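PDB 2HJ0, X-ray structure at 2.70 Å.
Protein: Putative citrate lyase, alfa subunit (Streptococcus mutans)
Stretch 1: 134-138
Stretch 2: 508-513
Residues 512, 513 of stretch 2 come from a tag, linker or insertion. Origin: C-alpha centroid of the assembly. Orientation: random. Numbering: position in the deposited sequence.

Stretch 1, residues 134-138: ISEGI
Stretch 2 508-513: VRNVLE

Contact between a stretch that leaves a helix begun earlier in the chain (134-138) and a C-terminal strand (508-511) with its tag-derived extension (512-513), both in one chain, with touching residues at least 373 apart in sequence; together they bury 244 Å². Ser-135, the most covered residue, sets the register: its CA lies 4.8 Å from the CA of Asn-510. Its phi/psi are -73/-18, and its carbonyl oxygen meets the strand. Val-511 N donates a hydrogen bond to Ser-135 O (2.9 Å, N-H...O angle 161°), the one hydrogen bond across the contact. The same oxygen receives a CA-H...O contact from Asn-510 CA (3.1 Å, 122° at H), so it sits against two consecutive strand residues. Ser-135 chi1 is off-well at -140°; OG, hydrogen-bonded elsewhere in the structure, packs 3.9 Å from Val-511 CG2. The strand is extended, with phi/psi -130/130 at Val-508, -101/166 at Arg-509, -74/159 at Asn-510 and -107/118 at Val-511. Both valines are t; Asn-510 is p with chi2 -70°, its CB 4.4 Å from Gly-137 N. Arg-509 (chi1 m, chi2 t, chi3 t, chi4 72°) directs its CA-to-CB bond away. Glu-136 and Glu-513 are the next most covered. Glu-136 (-97/6; chi1 p, chi2 t, chi3 60°) leads to Gly-137 at 92/13, where a CB would jam against the carbonyl O of Glu-136; these angles by themselves call for glycine. At the exposed margin, tag residue Glu-513 (chi1 and chi2 m, chi3 179°) starts sideways, but its end comes nearer, placing OE1 3.0 Å from Glu-136 CB. Glu-513 OE1 also lies 3.3 Å from Glu-136 OE1: two acceptors of like charge, close without a hydrogen bond between them. Leu-512, also from the tag, has its CA-to-CB bond pointing away and adopts -59/136, chi1 m and chi2 t.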

ATOM      1  N   ILE A 134      19.471 -20.094  22.708  1.00 18.62           N
ATOM      2  CA  ILE A 134      19.261 -18.846  23.434  1.00 19.01           C
ATOM      3  C   ILE A 134      18.982 -19.033  24.921  1.00 20.58           C
ATOM      4  O   ILE A 134      19.389 -18.219  25.750  1.00 21.02           O
ATOM      5  CB  ILE A 134      18.112 -18.050  22.833  1.00 16.84           C
ATOM      6  CG1 ILE A 134      18.520 -17.549  21.457  1.00 16.35           C
ATOM      7  CG2 ILE A 134      17.754 -16.888  23.738  1.00 16.06           C
ATOM      8  CD1 ILE A 134      19.678 -16.589  21.492  1.00 16.92           C
ATOM      9  N   SER A 135      18.307 -20.122  25.252  1.00 21.04           N
ATOM     10  CA  SER A 135      17.955 -20.404  26.630  1.00 21.70           C
ATOM     11  C   SER A 135      19.162 -20.832  27.466  1.00 23.15           C
ATOM     12  O   SER A 135      19.113 -20.799  28.692  1.00 21.98           O
ATOM     13  CB  SER A 135      16.877 -21.490  26.660  1.00 21.06           C
ATOM     14  OG  SER A 135      15.896 -21.224  27.646  1.00 23.29           O
ATOM     15  N   GLU A 136      20.244 -21.237  26.807  1.00 25.24           N
ATOM     16  CA  GLU A 136      21.428 -21.660  27.530  1.00 26.55           C
ATOM     17  C   GLU A 136      22.459 -20.547  27.645  1.00 26.15           C
ATOM     18  O   GLU A 136      23.574 -20.771  28.107  1.00 26.45           O
ATOM     19  CB  GLU A 136      22.056 -22.894  26.878  1.00 27.72           C
ATOM     20  CG  GLU A 136      22.923 -22.614  25.675  1.00 32.40           C
ATOM     21  CD  GLU A 136      23.732 -23.843  25.241  1.00 35.39           C
ATOM     22  OE1 GLU A 136      23.116 -24.887  24.905  1.00 35.03           O
ATOM     23  OE2 GLU A 136      24.988 -23.762  25.238  1.00 37.32           O
ATOM     24  N   GLY A 137      22.092 -19.350  27.202  1.00 25.96           N
ATOM     25  CA  GLY A 137      22.999 -18.220  27.314  1.00 25.89           C
ATOM     26  C   GLY A 137      23.915 -17.916  26.146  1.00 24.48           C
ATOM     27  O   GLY A 137      24.842 -17.135  26.292  1.00 24.57           O
ATOM     28  N   ILE A 138      23.663 -18.517  24.993  1.00 24.68           N
ATOM     29  CA  ILE A 138      24.482 -18.281  23.811  1.00 25.70           C
ATOM     30  C   ILE A 138      24.739 -16.799  23.524  1.00 26.06           C
ATOM     31  O   ILE A 138      25.880 -16.409  23.353  1.00 27.27           O
ATOM     32  CB  ILE A 138      23.831 -18.913  22.558  1.00 27.49           C
ATOM     33  CG1 ILE A 138      23.764 -20.419  22.726  1.00 29.46           C
ATOM     34  CG2 ILE A 138      24.617 -18.574  21.309  1.00 28.89           C
ATOM     35  CD1 ILE A 138      25.097 -21.030  23.091  1.00 29.50           C
ATOM     36  N   VAL A 508      12.689 -13.684  30.565  1.00 15.75           N
ATOM     37  CA  VAL A 508      13.022 -15.093  30.539  1.00 17.73           C
ATOM     38  C   VAL A 508      14.475 -15.273  30.924  1.00 19.99           C
ATOM     39  O   VAL A 508      15.362 -14.615  30.374  1.00 20.41           O
ATOM     40  CB  VAL A 508      12.802 -15.681  29.140  1.00 17.25           C
ATOM     41  CG1 VAL A 508      13.339 -17.096  29.069  1.00 15.55           C
ATOM     42  CG2 VAL A 508      11.326 -15.663  28.817  1.00 19.07           C
ATOM     43  N   ARG A 509      14.717 -16.173  31.870  1.00 21.66           N
ATOM     44  CA  ARG A 509      16.069 -16.449  32.333  1.00 23.66           C
ATOM     45  C   ARG A 509      16.608 -17.724  31.709  1.00 23.51           C
ATOM     46  O   ARG A 509      15.852 -18.511  31.135  1.00 24.77           O
ATOM     47  CB  ARG A 509      16.095 -16.548  33.863  1.00 23.50           C
ATOM     48  CG  ARG A 509      15.799 -15.216  34.534  1.00 25.95           C
ATOM     49  CD  ARG A 509      15.884 -15.285  36.047  1.00 26.23           C
ATOM     50  NE  ARG A 509      15.877 -13.952  36.657  1.00 27.03           N
ATOM     51  CZ  ARG A 509      14.814 -13.157  36.716  1.00 27.82           C
ATOM     52  NH1 ARG A 509      13.653 -13.555  36.201  1.00 27.70           N
ATOM     53  NH2 ARG A 509      14.918 -11.965  37.292  1.00 27.59           N
ATOM     54  N   ASN A 510      17.918 -17.920  31.819  1.00 23.14           N
ATOM     55  CA  ASN A 510      18.554 -19.102  31.252  1.00 21.34           C
ATOM     56  C   ASN A 510      18.267 -20.350  32.067  1.00 21.27           C
ATOM     57  O   ASN A 510      17.894 -20.279  33.240  1.00 21.71           O
ATOM     58  CB  ASN A 510      20.074 -18.892  31.124  1.00 21.26           C
ATOM     59  CG  ASN A 510      20.763 -18.645  32.465  1.00 20.18           C
ATOM     60  OD1 ASN A 510      20.594 -17.592  33.092  1.00 18.67           O
ATOM     61  ND2 ASN A 510      21.550 -19.622  32.903  1.00 18.39           N
ATOM     62  N   VAL A 511      18.420 -21.495  31.417  1.00 20.12           N
ATOM     63  CA  VAL A 511      18.204 -22.781  32.055  1.00 20.27           C
ATOM     64  C   VAL A 511      19.593 -23.382  32.261  1.00 21.92           C
ATOM     65  O   VAL A 511      20.336 -23.622  31.307  1.00 22.31           O
ATOM     66  CB  VAL A 511      17.317 -23.706  31.154  1.00 19.17           C
ATOM     67  CG1 VAL A 511      17.228 -25.108  31.723  1.00 17.17           C
ATOM     68  CG2 VAL A 511      15.932 -23.115  31.038  1.00 18.12           C
ATOM     69  N   LEU A 512      19.947 -23.600  33.518  1.00 23.58           N
ATOM     70  CA  LEU A 512      21.249 -24.151  33.848  1.00 25.99           C
ATOM     71  C   LEU A 512      21.456 -25.522  33.196  1.00 28.05           C
ATOM     72  O   LEU A 512      20.559 -26.361  33.211  1.00 28.30           O
ATOM     73  CB  LEU A 512      21.394 -24.251  35.372  1.00 24.59           C
ATOM     74  CG  LEU A 512      21.377 -22.915  36.115  1.00 23.93           C
ATOM     75  CD1 LEU A 512      21.385 -23.147  37.610  1.00 22.06           C
ATOM     76  CD2 LEU A 512      22.570 -22.073  35.691  1.00 23.36           C
ATOM     77  N   GLU A 513      22.641 -25.738  32.626  1.00 30.42           N
ATOM     78  CA  GLU A 513      22.978 -27.002  31.972  1.00 33.34           C
ATOM     79  C   GLU A 513      23.052 -28.145  32.985  1.00 34.12           C
ATOM     80  O   GLU A 513      23.195 -27.839  34.187  1.00 34.08           O
ATOM     81  CB  GLU A 513      24.331 -26.883  31.263  1.00 35.79           C
ATOM     82  CG  GLU A 513      24.450 -25.715  30.285  1.00 39.16           C
ATOM     83  CD  GLU A 513      23.685 -25.928  28.983  1.00 40.49           C
ATOM     84  OE1 GLU A 513      23.714 -25.007  28.131  1.00 41.27           O
ATOM     85  OE2 GLU A 513      23.064 -27.004  28.811  1.00 40.38           O
TER